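Side-chain contacts in uric acid degradation bifunctional protein PucL (PDB 6A4M), which catalyses the oxygen-dependent oxidation of urate through its uricase part and, as the bifunctional enzyme, probably also decarboxylates a later intermediate of urate breakdown: residues A64-S67 against M68-I72; H93-L96 against D97-H101; R225-A228 against S229-F232. All blocks are in the same frame, centred on the assembly; numbering follows the deposited sequence.

Overall arrangement
Two contacts belong together. Contacts 1 and 2 lie on the successive helices 64-78 and 84-98, their centres about 13 Å apart and their side chains touching, whereas contact 3, on helix 221-233, has its centre about 39 and 40 Å from theirs, on the other side of the chain's centre. Contact 3 is the most central, its centre about 14 Å from that of the chain against about 25 and 27 Å, although all are partly buried. Contact 1 combines a methionine-lined inner side with a charged and amide outer side; contact 2 ends its helix with a salt bridge and an aromatic pair; contacts 2 and 3 both return hydroxyls to helix carbonyls, contact 3 twice, adding a salt bridge between adjacent residues.

Contact 1. Residues A64-S67 against M68-I72; sequences ATDS and MKNFI
The methyl of Thr65 meets the buried Met68, one helical turn on, near the start of helix 64-78. CG2 of Thr65 lies 4.1 Å from CE of Met68, and the two side chains meet at a slant. Met68 is extended through its second torsion and then bends at the third (chi3 -116°), which swings CE back toward the Thr65 backbone, where it lies 4.0 Å from CA. Thr65 OG1 is hydrogen-bonded to Lys5 NZ.

The polar contacts gather round Asp66, Lys69 and Asn70. Asp66 and Lys69 run side by side in the same direction, with OD2 of Asp66 3.9 Å from CE of Lys69. The opposite charges lie near each other, beyond salt-bridge distance, and probably attract weakly: OD2 of Asp66 and NZ of Lys69 are 4.6 Å apart. Lys69 starts out extended but bends at its last two torsions (80° and 78°), which turns the ammonium group to Asn70: its NZ donates to OD1 of Asn70 at 3.0 Å. That lysine nitrogen therefore has an amide oxygen as its bonded partner and the carboxylate only as a nearby charge.

Regular i to i+4 backbone bonds carry the turn, among them Asn70 N to Asp66 O at 3.1 Å and Phe71 N to Ser67 O at 2.7 Å.

In this T-fold layout, paired helices pack on an antiparallel sheet. Met68 reaches Ile45 of strand 36-45 and Tyr3 of strand 3-13, while Ile72 meets Val41, Cys43 and Val8 on the same two strands. Phe71 is turned to helix 84-98, its ring stacked with Phe95.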
ATOM      1  N   ALA A  64      -4.021  26.914 -14.386  1.00 61.87           N
ATOM      2  CA  ALA A  64      -4.321  25.536 -14.810  1.00 58.97           C
ATOM      3  C   ALA A  64      -4.146  24.476 -13.711  1.00 57.25           C
ATOM      4  O   ALA A  64      -4.845  23.460 -13.728  1.00 58.40           O
ATOM      5  CB  ALA A  64      -3.486  25.166 -16.029  1.00 57.91           C
ATOM      6  N   THR A  65      -3.225  24.700 -12.773  1.00 53.44           N
ATOM      7  CA  THR A  65      -2.996  23.752 -11.671  1.00 51.30           C
ATOM      8  C   THR A  65      -4.131  23.770 -10.638  1.00 49.09           C
ATOM      9  O   THR A  65      -4.390  22.760  -9.990  1.00 47.06           O
ATOM     10  CB  THR A  65      -1.627  23.968 -10.977  1.00 50.89           C
ATOM     11  OG1 THR A  65      -1.601  25.239 -10.314  1.00 51.23           O
ATOM     12  CG2 THR A  65      -0.480  23.874 -11.986  1.00 50.64           C
ATOM     13  N   ASP A  66      -4.820  24.902 -10.508  1.00 49.32           N
ATOM     14  CA  ASP A  66      -5.985  24.999  -9.618  1.00 49.55           C
ATOM     15  C   ASP A  66      -7.173  24.215 -10.188  1.00 47.88           C
ATOM     16  O   ASP A  66      -7.959  23.642  -9.429  1.00 47.86           O
ATOM     17  CB  ASP A  66      -6.390  26.461  -9.367  1.00 50.71           C
ATOM     18  CG  ASP A  66      -6.458  26.798  -7.892  1.00 52.52           C
ATOM     19  OD1 ASP A  66      -5.394  26.755  -7.240  1.00 53.91           O
ATOM     20  OD2 ASP A  66      -7.561  27.104  -7.388  1.00 55.07           O
ATOM     21  N   SER A  67      -7.299  24.205 -11.517  1.00 45.41           N
ATOM     22  CA  SER A  67      -8.296  23.377 -12.201  1.00 44.60           C
ATOM     23  C   SER A  67      -8.036  21.892 -11.959  1.00 42.62           C
ATOM     24  O   SER A  67      -8.971  21.141 -11.694  1.00 41.67           O
ATOM     25  CB  SER A  67      -8.311  23.661 -13.705  1.00 45.30           C
ATOM     26  OG  SER A  67      -8.488  25.045 -13.957  1.00 47.02           O
ATOM     27  N   MET A  68      -6.767  21.487 -12.048  1.00 41.16           N
ATOM     28  CA  MET A  68      -6.341  20.114 -11.728  1.00 40.61           C
ATOM     29  C   MET A  68      -6.757  19.674 -10.322  1.00 38.68           C
ATOM     30  O   MET A  68      -7.243  18.555 -10.140  1.00 36.83           O
ATOM     31  CB  MET A  68      -4.823  19.971 -11.857  1.00 42.13           C
ATOM     32  CG  MET A  68      -4.331  19.682 -13.257  1.00 43.77           C
ATOM     33  SD  MET A  68      -2.540  19.485 -13.240  1.00 46.46           S
ATOM     34  CE  MET A  68      -2.038  20.865 -14.261  1.00 46.39           C
ATOM     35  N   LYS A  69      -6.543  20.555  -9.344  1.00 36.90           N
ATOM     36  CA  LYS A  69      -6.938  20.308  -7.953  1.00 35.99           C
ATOM     37  C   LYS A  69      -8.443  20.085  -7.862  1.00 34.09           C
ATOM     38  O   LYS A  69      -8.891  19.083  -7.301  1.00 33.47           O
ATOM     39  CB  LYS A  69      -6.511  21.479  -7.051  1.00 36.46           C
ATOM     40  CG  LYS A  69      -7.058  21.449  -5.623  1.00 36.75           C
ATOM     41  CD  LYS A  69      -6.709  22.720  -4.867  1.00 37.22           C
ATOM     42  CE  LYS A  69      -7.626  23.885  -5.215  1.00 37.45           C
ATOM     43  NZ  LYS A  69      -8.951  23.792  -4.545  1.00 37.92           N
ATOM     44  N   ASN A  70      -9.207  21.020  -8.423  1.00 32.50           N
ATOM     45  CA  ASN A  70     -10.673  20.940  -8.410  1.00 31.91           C
ATOM     46  C   ASN A  70     -11.194  19.724  -9.184  1.00 31.35           C
ATOM     47  O   ASN A  70     -12.154  19.088  -8.758  1.00 30.89           O
ATOM     48  CB  ASN A  70     -11.301  22.235  -8.948  1.00 31.20           C
ATOM     49  CG  ASN A  70     -11.011  23.443  -8.067  1.00 30.92           C
ATOM     50  OD1 ASN A  70     -10.721  23.310  -6.879  1.00 31.25           O
ATOM     51  ND2 ASN A  70     -11.088  24.629  -8.649  1.00 30.19           N
ATOM     52  N   PHE A  71     -10.539  19.408 -10.302  1.00 31.26           N
ATOM     53  CA  PHE A  71     -10.860  18.233 -11.123  1.00 31.03           C
ATOM     54  C   PHE A  71     -10.717  16.939 -10.321  1.00 30.95           C
ATOM     55  O   PHE A  71     -11.606  16.089 -10.348  1.00 30.70           O
ATOM     56  CB  PHE A  71      -9.943  18.192 -12.351  1.00 30.90           C
ATOM     57  CG  PHE A  71     -10.342  17.183 -13.392  1.00 31.24           C
ATOM     58  CD1 PHE A  71      -9.911  15.860 -13.309  1.00 31.32           C
ATOM     59  CD2 PHE A  71     -11.117  17.562 -14.481  1.00 31.14           C
ATOM     60  CE1 PHE A  71     -10.265  14.935 -14.279  1.00 31.38           C
ATOM     61  CE2 PHE A  71     -11.468  16.640 -15.456  1.00 31.49           C
ATOM     62  CZ  PHE A  71     -11.043  15.326 -15.355  1.00 31.19           C
ATOM     63  N   ILE A  72      -9.591  16.805  -9.621  1.00 30.70           N
ATOM     64  CA  ILE A  72      -9.312  15.639  -8.773  1.00 30.28           C
ATOM     65  C   ILE A  72     -10.348  15.510  -7.653  1.00 30.79           C
ATOM     66  O   ILE A  72     -10.879  14.422  -7.426  1.00 30.85           O
ATOM     67  CB  ILE A  72      -7.871  15.698  -8.195  1.00 29.74           C
ATOM     68  CG1 ILE A  72      -6.852  15.450  -9.318  1.00 29.49           C
ATOM     69  CG2 ILE A  72      -7.658  14.680  -7.071  1.00 29.44           C
ATOM     70  CD1 ILE A  72      -5.474  16.009  -9.040  1.00 29.17           C
TER

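Contact 2. Residues H93-L96 against D97-H101; sequences HRFL and DTYSH
Arg94 and Asp97 form a salt bridge across the last turn of helix 84-98, one of the helices packed on the antiparallel sheet of this T-fold protein. NH1 of Arg94 is 3.2 Å from OD2 of Asp97, with the guanidinium and carboxylate planes 62° apart, so the pairing is not coplanar; CB of Asp97 lies over one guanidinium face. Bends at the second and third torsions of Arg94 carry its head back toward the helix end, where NH2 also comes 3.7 Å from CG2 of Thr98.

Elsewhere on the same turn, the side chains of Phe95 and Tyr99 run side by side in the same direction, their ring centroids 5.8 Å apart and the planes inclined at 41°. Replacing the tyrosine by an alanine would probably open a gap beside CD1 and CE1 of Phe95 and weaken the apolar covering at the helix end. Tyr99 is the first residue to depart from helical backbone angles, yet its N still donates to Phe95 O at 3.0 Å. Farther out, Leu96 and Phe95 pack on Ile105 of strand 104-121, and Leu96 O accepts from Arg148 NH2. Thr98 OG1, held between its own N and carbonyl carbon (chi1 62°), donates to Arg94 O at 2.7 Å.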
ATOM      1  N   HIS A  93      -8.059   8.621 -17.049  1.00 34.41           N
ATOM      2  CA  HIS A  93      -8.890   8.563 -18.263  1.00 34.86           C
ATOM      3  C   HIS A  93      -9.639   9.872 -18.528  1.00 34.91           C
ATOM      4  O   HIS A  93      -9.609  10.390 -19.647  1.00 35.18           O
ATOM      5  CB  HIS A  93      -9.891   7.398 -18.193  1.00 35.18           C
ATOM      6  CG  HIS A  93      -9.356   6.110 -18.736  1.00 36.23           C
ATOM      7  ND1 HIS A  93      -9.788   5.570 -19.927  1.00 36.82           N
ATOM      8  CD2 HIS A  93      -8.414   5.262 -18.258  1.00 37.39           C
ATOM      9  CE1 HIS A  93      -9.140   4.442 -20.157  1.00 37.31           C
ATOM     10  NE2 HIS A  93      -8.299   4.233 -19.161  1.00 37.04           N
ATOM     11  N   ARG A  94     -10.290  10.402 -17.493  1.00 34.62           N
ATOM     12  CA  ARG A  94     -11.080  11.629 -17.621  1.00 34.80           C
ATOM     13  C   ARG A  94     -10.232  12.874 -17.901  1.00 34.81           C
ATOM     14  O   ARG A  94     -10.701  13.780 -18.591  1.00 34.96           O
ATOM     15  CB  ARG A  94     -11.972  11.852 -16.385  1.00 34.87           C
ATOM     16  CG  ARG A  94     -13.007  10.756 -16.103  1.00 35.19           C
ATOM     17  CD  ARG A  94     -13.739  10.259 -17.343  1.00 34.89           C
ATOM     18  NE  ARG A  94     -14.363  11.369 -18.065  1.00 35.17           N
ATOM     19  CZ  ARG A  94     -14.671  11.384 -19.365  1.00 34.93           C
ATOM     20  NH1 ARG A  94     -14.434  10.336 -20.155  1.00 34.92           N
ATOM     21  NH2 ARG A  94     -15.237  12.472 -19.881  1.00 35.44           N
ATOM     22  N   PHE A  95      -9.006  12.919 -17.372  1.00 34.91           N
ATOM     23  CA  PHE A  95      -8.051  13.996 -17.705  1.00 35.10           C
ATOM     24  C   PHE A  95      -7.670  13.967 -19.188  1.00 35.60           C
ATOM     25  O   PHE A  95      -7.707  14.993 -19.862  1.00 34.99           O
ATOM     26  CB  PHE A  95      -6.766  13.912 -16.856  1.00 34.45           C
ATOM     27  CG  PHE A  95      -6.750  14.824 -15.657  1.00 33.93           C
ATOM     28  CD1 PHE A  95      -6.871  16.204 -15.813  1.00 33.51           C
ATOM     29  CD2 PHE A  95      -6.560  14.314 -14.373  1.00 33.74           C
ATOM     30  CE1 PHE A  95      -6.838  17.050 -14.714  1.00 33.35           C
ATOM     31  CE2 PHE A  95      -6.524  15.157 -13.269  1.00 33.65           C
ATOM     32  CZ  PHE A  95      -6.663  16.526 -13.441  1.00 33.48           C
ATOM     33  N   LEU A  96      -7.295  12.789 -19.679  1.00 36.55           N
ATOM     34  CA  LEU A  96      -6.908  12.623 -21.082  1.00 37.74           C
ATOM     35  C   LEU A  96      -8.079  12.845 -22.048  1.00 38.64           C
ATOM     36  O   LEU A  96      -7.894  13.434 -23.113  1.00 39.26           O
ATOM     37  CB  LEU A  96      -6.283  11.241 -21.309  1.00 37.72           C
ATOM     38  CG  LEU A  96      -4.941  11.001 -20.603  1.00 38.06           C
ATOM     39  CD1 LEU A  96      -4.607   9.517 -20.556  1.00 38.11           C
ATOM     40  CD2 LEU A  96      -3.814  11.781 -21.269  1.00 38.37           C
ATOM     41  N   ASP A  97      -9.276  12.392 -21.669  1.00 39.09           N
ATOM     42  CA  ASP A  97     -10.471  12.558 -22.506  1.00 39.36           C
ATOM     43  C   ASP A  97     -11.015  13.992 -22.575  1.00 40.43           C
ATOM     44  O   ASP A  97     -11.663  14.340 -23.564  1.00 40.05           O
ATOM     45  CB  ASP A  97     -11.592  11.608 -22.055  1.00 39.56           C
ATOM     46  CG  ASP A  97     -11.307  10.145 -22.393  1.00 39.63           C
ATOM     47  OD1 ASP A  97     -10.447   9.862 -23.253  1.00 40.14           O
ATOM     48  OD2 ASP A  97     -11.968   9.268 -21.799  1.00 39.85           O
ATOM     49  N   THR A  98     -10.768  14.814 -21.549  1.00 41.94           N
ATOM     50  CA  THR A  98     -11.289  16.200 -21.513  1.00 43.44           C
ATOM     51  C   THR A  98     -10.260  17.319 -21.776  1.00 44.79           C
ATOM     52  O   THR A  98     -10.655  18.469 -21.968  1.00 43.20           O
ATOM     53  CB  THR A  98     -12.034  16.494 -20.190  1.00 43.18           C
ATOM     54  OG1 THR A  98     -11.137  16.380 -19.079  1.00 43.61           O
ATOM     55  CG2 THR A  98     -13.203  15.530 -20.010  1.00 43.06           C
ATOM     56  N   TYR A  99      -8.966  16.988 -21.785  1.00 47.78           N
ATOM     57  CA  TYR A  99      -7.895  17.938 -22.119  1.00 50.47           C
ATOM     58  C   TYR A  99      -7.102  17.405 -23.320  1.00 52.34           C
ATOM     59  O   TYR A  99      -6.371  16.418 -23.196  1.00 52.71           O
ATOM     60  CB  TYR A  99      -6.961  18.135 -20.923  1.00 52.18           C
ATOM     61  CG  TYR A  99      -7.596  18.821 -19.728  1.00 54.25           C
ATOM     62  CD1 TYR A  99      -8.343  18.099 -18.793  1.00 55.12           C
ATOM     63  CD2 TYR A  99      -7.437  20.195 -19.520  1.00 56.43           C
ATOM     64  CE1 TYR A  99      -8.921  18.723 -17.694  1.00 56.16           C
ATOM     65  CE2 TYR A  99      -8.012  20.829 -18.423  1.00 57.77           C
ATOM     66  CZ  TYR A  99      -8.752  20.088 -17.512  1.00 58.01           C
ATOM     67  OH  TYR A  99      -9.324  20.709 -16.424  1.00 59.74           O
ATOM     68  N   SER A 100      -7.242  18.066 -24.470  1.00 53.78           N
ATOM     69  CA  SER A 100      -6.694  17.562 -25.740  1.00 54.38           C
ATOM     70  C   SER A 100      -5.173  17.659 -25.867  1.00 54.88           C
ATOM     71  O   SER A 100      -4.537  16.740 -26.390  1.00 54.07           O
ATOM     72  CB  SER A 100      -7.343  18.284 -26.922  1.00 54.50           C
ATOM     73  OG  SER A 100      -7.209  19.691 -26.806  1.00 54.25           O
ATOM     74  N   HIS A 101      -4.603  18.769 -25.398  1.00 55.99           N
ATOM     75  CA  HIS A 101      -3.155  19.018 -25.518  1.00 56.47           C
ATOM     76  C   HIS A 101      -2.299  18.151 -24.589  1.00 56.33           C
ATOM     77  O   HIS A 101      -1.105  17.976 -24.835  1.00 57.73           O
ATOM     78  CB  HIS A 101      -2.848  20.501 -25.295  1.00 56.67           C
ATOM     79  CG  HIS A 101      -3.460  21.395 -26.328  1.00 57.39           C
ATOM     80  ND1 HIS A 101      -4.501  22.254 -26.047  1.00 57.57           N
ATOM     81  CD2 HIS A 101      -3.196  21.541 -27.648  1.00 57.40           C
ATOM     82  CE1 HIS A 101      -4.842  22.903 -27.147  1.00 58.05           C
ATOM     83  NE2 HIS A 101      -4.065  22.488 -28.132  1.00 58.16           N
TER

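Contact 3. Residues R225-A228 against S229-F232; sequences RDLA and STVF
Leu227 O takes two hydrogen bonds, from OG1 of Thr230 at 2.8 Å and from N of Val231 at 3.0 Å. Both arrive from the same face of the carbonyl plane: the amide approaches nearly in line with C=O, whereas the hydroxyl comes in from the flank, at a C=O...OG1 angle of 113°. With chi1 of 59°, the Thr230 hydroxyl folds back over its own backbone, which lets it reach the carbonyl three residues earlier. Asp226 O is likewise doubly engaged, by N of Thr230 at 3.0 Å and by OG of Ser229 at 3.1 Å. Each hydroxyl thus donates to a carbonyl three residues back in its own helix.

Outside this core of bonds, Arg225 NE and OD1 of Asp226 are 2.8 Å apart in a salt bridge whose hydrogen bond is weak. Each partner has a second attachment: Arg225 NH1 pairs with Glu138, and Asp226 OD2 bonds to Ser27, tying the helix to other parts of the chain.

CG2 of Val231 rests 3.5 Å from Leu227 O, beside the bonds that this oxygen accepts. Helix 221-233 lies beside helix 240-254, where Val231 meets His246 and Arg250 and Phe232 meets Leu243. Toward the sheet, Ala228 packs on Ile200 of strand 194-204, Phe232 on Leu194 of that strand, and Arg225 on Ile162 and Leu165 of strand 153-169.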
ATOM      1  N   ARG A 225       0.534  -7.071   3.706  1.00 34.29           N
ATOM      2  CA  ARG A 225       1.093  -6.702   5.005  1.00 34.82           C
ATOM      3  C   ARG A 225       1.101  -7.872   5.993  1.00 35.32           C
ATOM      4  O   ARG A 225       2.122  -8.142   6.623  1.00 36.13           O
ATOM      5  CB  ARG A 225       0.292  -5.523   5.569  1.00 34.74           C
ATOM      6  CG  ARG A 225       0.778  -4.946   6.890  1.00 35.09           C
ATOM      7  CD  ARG A 225       0.022  -5.489   8.095  1.00 35.28           C
ATOM      8  NE  ARG A 225      -1.430  -5.470   7.912  1.00 35.48           N
ATOM      9  CZ  ARG A 225      -2.223  -4.407   8.060  1.00 35.31           C
ATOM     10  NH1 ARG A 225      -1.734  -3.215   8.404  1.00 35.53           N
ATOM     11  NH2 ARG A 225      -3.534  -4.541   7.857  1.00 35.07           N
ATOM     12  N   ASP A 226      -0.033  -8.559   6.121  1.00 35.77           N
ATOM     13  CA  ASP A 226      -0.146  -9.703   7.035  1.00 36.07           C
ATOM     14  C   ASP A 226       0.678 -10.901   6.559  1.00 36.87           C
ATOM     15  O   ASP A 226       1.296 -11.590   7.370  1.00 36.97           O
ATOM     16  CB  ASP A 226      -1.609 -10.117   7.226  1.00 35.87           C
ATOM     17  CG  ASP A 226      -2.441  -9.059   7.939  1.00 35.80           C
ATOM     18  OD1 ASP A 226      -1.877  -8.182   8.631  1.00 35.75           O
ATOM     19  OD2 ASP A 226      -3.680  -9.111   7.813  1.00 36.01           O
ATOM     20  N   LEU A 227       0.682 -11.147   5.249  1.00 38.10           N
ATOM     21  CA  LEU A 227       1.586 -12.140   4.648  1.00 39.54           C
ATOM     22  C   LEU A 227       3.042 -11.901   5.045  1.00 39.41           C
ATOM     23  O   LEU A 227       3.752 -12.838   5.416  1.00 38.96           O
ATOM     24  CB  LEU A 227       1.479 -12.140   3.114  1.00 40.78           C
ATOM     25  CG  LEU A 227       0.557 -13.190   2.498  1.00 41.98           C
ATOM     26  CD1 LEU A 227       0.270 -12.861   1.038  1.00 42.79           C
ATOM     27  CD2 LEU A 227       1.175 -14.576   2.622  1.00 42.75           C
ATOM     28  N   ALA A 228       3.464 -10.639   4.963  1.00 39.48           N
ATOM     29  CA  ALA A 228       4.831 -10.236   5.293  1.00 39.71           C
ATOM     30  C   ALA A 228       5.215 -10.532   6.743  1.00 39.72           C
ATOM     31  O   ALA A 228       6.375 -10.832   7.009  1.00 39.40           O
ATOM     32  CB  ALA A 228       5.044  -8.757   4.989  1.00 39.71           C
ATOM     33  N   SER A 229       4.256 -10.434   7.668  1.00 39.61           N
ATOM     34  CA  SER A 229       4.500 -10.737   9.083  1.00 39.83           C
ATOM     35  C   SER A 229       4.366 -12.226   9.434  1.00 39.95           C
ATOM     36  O   SER A 229       5.004 -12.672  10.389  1.00 41.27           O
ATOM     37  CB  SER A 229       3.597  -9.890   9.990  1.00 40.01           C
ATOM     38  OG  SER A 229       2.265 -10.359   9.988  1.00 41.17           O
ATOM     39  N   THR A 230       3.561 -12.988   8.683  1.00 39.82           N
ATOM     40  CA  THR A 230       3.447 -14.449   8.889  1.00 40.14           C
ATOM     41  C   THR A 230       4.710 -15.167   8.428  1.00 39.94           C
ATOM     42  O   THR A 230       5.222 -16.037   9.128  1.00 40.35           O
ATOM     43  CB  THR A 230       2.239 -15.075   8.157  1.00 39.64           C
ATOM     44  OG1 THR A 230       2.345 -14.829   6.749  1.00 40.85           O
ATOM     45  CG2 THR A 230       0.916 -14.519   8.690  1.00 39.50           C
ATOM     46  N   VAL A 231       5.189 -14.803   7.238  1.00 40.31           N
ATOM     47  CA  VAL A 231       6.578 -15.061   6.843  1.00 40.72           C
ATOM     48  C   VAL A 231       7.351 -14.113   7.751  1.00 42.54           C
ATOM     49  O   VAL A 231       6.796 -13.114   8.163  1.00 46.79           O
ATOM     50  CB  VAL A 231       6.850 -14.733   5.355  1.00 39.82           C
ATOM     51  CG1 VAL A 231       8.290 -15.065   4.977  1.00 39.88           C
ATOM     52  CG2 VAL A 231       5.888 -15.483   4.444  1.00 40.06           C
ATOM     53  N   PHE A 232       8.597 -14.418   8.086  1.00 43.06           N
ATOM     54  CA  PHE A 232       9.389 -13.623   9.058  1.00 43.93           C
ATOM     55  C   PHE A 232       9.210 -14.206  10.448  1.00 43.86           C
ATOM     56  O   PHE A 232      10.199 -14.519  11.104  1.00 44.34           O
ATOM     57  CB  PHE A 232       9.048 -12.108   9.066  1.00 43.07           C
ATOM     58  CG  PHE A 232      10.026 -11.231   9.830  1.00 43.66           C
ATOM     59  CD1 PHE A 232      11.354 -11.609  10.079  1.00 43.38           C
ATOM     60  CD2 PHE A 232       9.607  -9.978  10.276  1.00 43.81           C
ATOM     61  CE1 PHE A 232      12.217 -10.766  10.774  1.00 43.54           C
ATOM     62  CE2 PHE A 232      10.469  -9.134  10.966  1.00 43.98           C
ATOM     63  CZ  PHE A 232      11.778  -9.527  11.213  1.00 43.57           C
TER